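Local coordinates for conserved hypothetical exported protein (Bacteroides fragilis, PDB 4JJA) that is of unknown function but may cleave peptidoglycan as an exo-beta-N-acetylmuramidase, at residues F28-G33 with V107-V112; V6-E11 with D141-N146. All coordinates share one frame; numbering follows the deposited sequence.

Both contacts are buried, with centres about 10 Å apart, and in sequence both segments of contact 1 fall between those of contact 2. Contact 1 joins the loops that follow two adjacent strands of the parallel sheet, 24-28 and 104-107; contact 2 joins the loop after the next strand, 136-140, to the segment before helix 13-20. Their chemistry differs accordingly: 28-33 with 107-112 continues a strand pair into hydroxyl-mediated bonds, whereas 6-11 with 141-146 has one direct hydrogen bond plus apolar and guanidinium packing, and is the smaller interface (261 against 425 Å²). They meet at the salt bridge between Asp108 OD1 and Arg142 NE, 2.8 Å apart.

Contact 1: F28-G33 with V107-V112; sequences FSNHTG and VDIQDV
Ser29 and Asp108 make the short polar link of this contact: Ser29 OG, anti to its backbone N (chi1 -170°), donates to Asp108 O at 2.6 Å. One step back, Asp108 N donates to Phe28 O at 3.1 Å in a nearly straight bond (174°), just beyond the parallel Phe28-Val107 bridge. Further on, Gln110 N donates to Thr32 OG1 at 3.0 Å. That hydroxyl in turn donates to Asn30 OD1, 2.7 Å away and in the plane of the amide carbonyl, while Thr32 N closes an Asx turn on the same oxygen from above that plane. The side chains of Ile109 and Asn30 cross at about a right angle, with Ile109 CG1 3.5 Å from Asn30 OD1. Packing is looser on the apolar flank, where Phe28 CE2 and Ile109 CG2 are 4.1 Å apart, and water joins the segments at two places: one bridges Asn30 ND2 and Gln110 O, another donates to Asp108 OD2 and, weakly, to Gly33 O. Asp108 OD1 pairs with Arg142. The loops leave neighbouring strands 24-28 and 104-107 at the Rossmann-like 3-2-1-4-5-6 sheet's switch point; helix 119-132 packs on Phe28 through Ser122 and Leu126 and touches Ile109 through Tyr119, and helix 176-185 touches Ile109.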
# COMPACT_ATOMS: atom_id res chain seq x y z
N PHE A 28 -2.63 13.63 8.16
CA PHE A 28 -1.81 12.84 7.26
C PHE A 28 -2.73 12.28 6.22
O PHE A 28 -3.60 11.45 6.52
CB PHE A 28 -1.07 11.74 7.99
CG PHE A 28 -0.34 10.77 7.08
CD1 PHE A 28 0.70 11.19 6.30
CD2 PHE A 28 -0.67 9.43 7.04
CE1 PHE A 28 1.39 10.28 5.47
CE2 PHE A 28 -0.02 8.53 6.23
CZ PHE A 28 0.99 8.95 5.44
N SER A 29 -2.55 12.73 4.99
CA SER A 29 -3.44 12.35 3.91
C SER A 29 -2.81 12.71 2.57
O SER A 29 -1.67 13.15 2.50
CB SER A 29 -4.79 13.07 4.09
OG SER A 29 -5.80 12.61 3.22
N ASN A 30 -3.61 12.47 1.53
CA ASN A 30 -3.26 12.85 0.16
C ASN A 30 -4.56 13.08 -0.59
O ASN A 30 -5.62 13.22 0.02
CB ASN A 30 -2.29 11.84 -0.50
CG ASN A 30 -2.92 10.51 -0.77
OD1 ASN A 30 -4.12 10.32 -0.55
ND2 ASN A 30 -2.10 9.56 -1.28
N HIS A 31 -4.51 13.02 -1.92
CA HIS A 31 -5.68 13.28 -2.71
C HIS A 31 -6.80 12.27 -2.54
O HIS A 31 -7.90 12.52 -3.00
CB HIS A 31 -5.28 13.34 -4.20
CG HIS A 31 -4.83 12.03 -4.73
ND1 HIS A 31 -3.65 11.44 -4.33
CD2 HIS A 31 -5.47 11.13 -5.50
CE1 HIS A 31 -3.58 10.23 -4.87
NE2 HIS A 31 -4.67 10.03 -5.59
N THR A 32 -6.51 11.12 -1.93
CA THR A 32 -7.56 10.13 -1.71
C THR A 32 -8.41 10.41 -0.47
O THR A 32 -9.43 9.75 -0.28
CB THR A 32 -6.99 8.70 -1.57
OG1 THR A 32 -6.16 8.61 -0.39
CG2 THR A 32 -6.21 8.30 -2.84
N GLY A 33 -7.99 11.38 0.36
CA GLY A 33 -8.66 11.64 1.65
C GLY A 33 -9.85 12.52 1.50
O GLY A 33 -9.98 13.53 2.21
N VAL A 107 -5.11 10.46 10.64
CA VAL A 107 -4.76 9.68 9.46
C VAL A 107 -6.04 9.40 8.65
O VAL A 107 -7.01 8.86 9.16
CB VAL A 107 -4.11 8.36 9.87
CG1 VAL A 107 -3.92 7.43 8.63
CG2 VAL A 107 -2.82 8.57 10.67
N ASP A 108 -6.02 9.80 7.39
CA ASP A 108 -7.14 9.52 6.48
C ASP A 108 -6.60 9.36 5.08
O ASP A 108 -6.42 10.34 4.38
CB ASP A 108 -8.26 10.58 6.52
CG ASP A 108 -9.51 10.16 5.71
OD1 ASP A 108 -9.86 8.92 5.68
OD2 ASP A 108 -10.14 11.05 5.06
N ILE A 109 -6.35 8.12 4.67
CA ILE A 109 -5.64 7.91 3.43
C ILE A 109 -5.99 6.55 2.92
O ILE A 109 -6.15 5.62 3.72
CB ILE A 109 -4.10 8.11 3.61
CG1 ILE A 109 -3.39 8.31 2.26
CG2 ILE A 109 -3.45 7.01 4.47
CD1 ILE A 109 -1.96 8.80 2.44
N GLN A 110 -6.07 6.42 1.60
CA GLN A 110 -6.45 5.14 0.96
C GLN A 110 -5.21 4.34 0.57
O GLN A 110 -4.44 4.74 -0.31
CB GLN A 110 -7.34 5.38 -0.26
CG GLN A 110 -7.81 4.09 -0.91
CD GLN A 110 -8.68 3.26 0.03
OE1 GLN A 110 -9.76 3.68 0.40
NE2 GLN A 110 -8.20 2.09 0.41
N ASP A 111 -5.08 3.15 1.19
CA ASP A 111 -4.01 2.21 0.99
C ASP A 111 -4.43 1.09 0.02
O ASP A 111 -5.62 0.93 -0.28
CB ASP A 111 -3.69 1.57 2.40
CG ASP A 111 -2.58 0.62 2.37
OD1 ASP A 111 -1.54 0.95 1.76
OD2 ASP A 111 -2.74 -0.51 2.92
N VAL A 112 -3.49 0.23 -0.40
CA VAL A 112 -3.81 -0.92 -1.26
C VAL A 112 -3.47 -2.29 -0.68
O VAL A 112 -3.70 -3.30 -1.30
CB VAL A 112 -3.22 -0.77 -2.67
CG1 VAL A 112 -3.74 0.54 -3.33
CG2 VAL A 112 -1.74 -0.76 -2.64
O HOH W 1 -3.45 6.89 -1.96
O HOH W 2 -12.04 12.57 4.06

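Contact 2: V6-E11 with D141-N146; sequences VIIGAE and DRPNPN
Gly9 and Asp141 provide the direct hydrogen bond between the segments: Gly9 N donates to Asp141 O at 2.9 Å, with an N-H...O angle of 164°. The backbones are close here, with the CA atoms of Gly9 and Asp141 4.9 Å apart. A water accepts from the next amide, Ala10 N, at 2.8 Å and lies beside the same carbonyl oxygen.

The second kind of contact is methyl against guanidinium. Ile8 CD1 sits over one face of the Arg142 guanidinium, 3.1 Å above its plane and displaced toward the rim, with NH1 its nearest atom at 3.3 Å. The Arg142 chain runs extended from CG to NE, carrying the flat group toward residues 6-11, and Ala10 CB approaches NH2 obliquely at 4.2 Å. The charge is met by Asp108, which forms a salt bridge with NE, while NH2 donates to Met34 O. Residues 141-146 continue from strand 136-140 of the Rossmann-like sheet, at the same C-terminal edge as the 107-112 loop, and end in an Asx turn in which Asn144 OD1 accepts from Asn146 N.

Purely apolar packing gathers on Pro143. Val6 CG1, anti to its backbone N (chi1 172°), touches Pro143 CG at 3.8 Å, the two side chains running past one another in opposite senses. Ile8 crosses the same proline at about a right angle, its CG2 lying 3.9 Å from Pro143 CD, while Tyr205 and Tyr211 also touch the proline side chain.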
# COMPACT_ATOMS: atom_id res chain seq x y z
N VAL A 6 -20.22 0.28 2.14
CA VAL A 6 -19.24 0.66 3.16
C VAL A 6 -19.41 2.12 3.53
O VAL A 6 -19.54 2.96 2.67
CB VAL A 6 -17.79 0.41 2.67
CG1 VAL A 6 -16.81 1.00 3.67
CG2 VAL A 6 -17.54 -1.07 2.51
N ILE A 7 -19.36 2.40 4.83
CA ILE A 7 -19.32 3.78 5.31
C ILE A 7 -17.93 3.95 5.93
O ILE A 7 -17.60 3.37 6.97
CB ILE A 7 -20.43 4.07 6.35
CG1 ILE A 7 -21.81 3.76 5.80
CG2 ILE A 7 -20.35 5.50 6.87
CD1 ILE A 7 -22.94 3.83 6.85
N ILE A 8 -17.10 4.74 5.29
CA ILE A 8 -15.74 4.93 5.77
C ILE A 8 -15.74 5.76 7.07
O ILE A 8 -16.73 6.43 7.40
CB ILE A 8 -14.83 5.57 4.72
CG1 ILE A 8 -15.29 6.99 4.39
CG2 ILE A 8 -14.70 4.66 3.46
CD1 ILE A 8 -14.30 7.77 3.50
N GLY A 9 -14.64 5.70 7.81
CA GLY A 9 -14.52 6.43 9.06
C GLY A 9 -14.83 7.92 8.86
O GLY A 9 -15.50 8.52 9.68
N ALA A 10 -14.25 8.53 7.82
CA ALA A 10 -14.35 9.99 7.64
C ALA A 10 -15.78 10.46 7.43
O ALA A 10 -16.08 11.63 7.70
CB ALA A 10 -13.46 10.46 6.52
N GLU A 11 -16.68 9.60 6.96
CA GLU A 11 -18.09 9.95 6.77
C GLU A 11 -18.84 10.07 8.08
O GLU A 11 -19.92 10.68 8.14
CB GLU A 11 -18.78 8.87 5.94
CG GLU A 11 -18.40 8.85 4.51
CD GLU A 11 -19.11 7.74 3.75
OE1 GLU A 11 -18.60 6.61 3.74
OE2 GLU A 11 -20.21 8.00 3.19
N ASP A 141 -10.74 5.14 9.43
CA ASP A 141 -10.31 3.98 8.67
C ASP A 141 -10.95 3.94 7.30
O ASP A 141 -12.09 4.43 7.10
CB ASP A 141 -10.59 2.69 9.44
CG ASP A 141 -9.51 1.63 9.34
OD1 ASP A 141 -8.37 1.93 8.94
OD2 ASP A 141 -9.86 0.48 9.77
N ARG A 142 -10.23 3.36 6.35
CA ARG A 142 -10.73 3.07 5.02
C ARG A 142 -10.46 1.60 4.74
O ARG A 142 -9.54 1.01 5.30
CB ARG A 142 -10.10 3.94 3.94
CG ARG A 142 -10.50 5.41 4.07
CD ARG A 142 -9.92 6.27 2.95
NE ARG A 142 -10.29 7.67 3.21
CZ ARG A 142 -11.14 8.39 2.53
NH1 ARG A 142 -11.72 7.91 1.43
NH2 ARG A 142 -11.40 9.63 2.92
N PRO A 143 -11.25 1.01 3.85
CA PRO A 143 -11.02 -0.39 3.52
C PRO A 143 -9.67 -0.70 2.92
O PRO A 143 -9.06 0.17 2.32
CB PRO A 143 -12.13 -0.70 2.48
CG PRO A 143 -13.21 0.23 2.83
CD PRO A 143 -12.47 1.50 3.21
N ASN A 144 -9.23 -1.94 3.11
CA ASN A 144 -8.11 -2.48 2.37
C ASN A 144 -8.71 -3.22 1.18
O ASN A 144 -9.42 -4.20 1.38
CB ASN A 144 -7.32 -3.42 3.27
CG ASN A 144 -6.13 -4.05 2.59
OD1 ASN A 144 -6.00 -3.98 1.36
ND2 ASN A 144 -5.30 -4.74 3.39
N PRO A 145 -8.46 -2.77 -0.07
CA PRO A 145 -9.05 -3.46 -1.22
C PRO A 145 -8.51 -4.87 -1.41
O PRO A 145 -9.10 -5.66 -2.13
CB PRO A 145 -8.68 -2.55 -2.39
CG PRO A 145 -7.38 -1.90 -1.95
CD PRO A 145 -7.57 -1.66 -0.48
N ASN A 146 -7.38 -5.16 -0.78
CA ASN A 146 -6.77 -6.49 -0.72
C ASN A 146 -6.85 -7.06 0.72
O ASN A 146 -6.02 -7.85 1.14
CB ASN A 146 -5.31 -6.44 -1.24
CG ASN A 146 -5.27 -6.35 -2.74
OD1 ASN A 146 -5.83 -7.23 -3.43
ND2 ASN A 146 -4.52 -5.39 -3.28
O HOH W 3 -12.14 7.46 6.35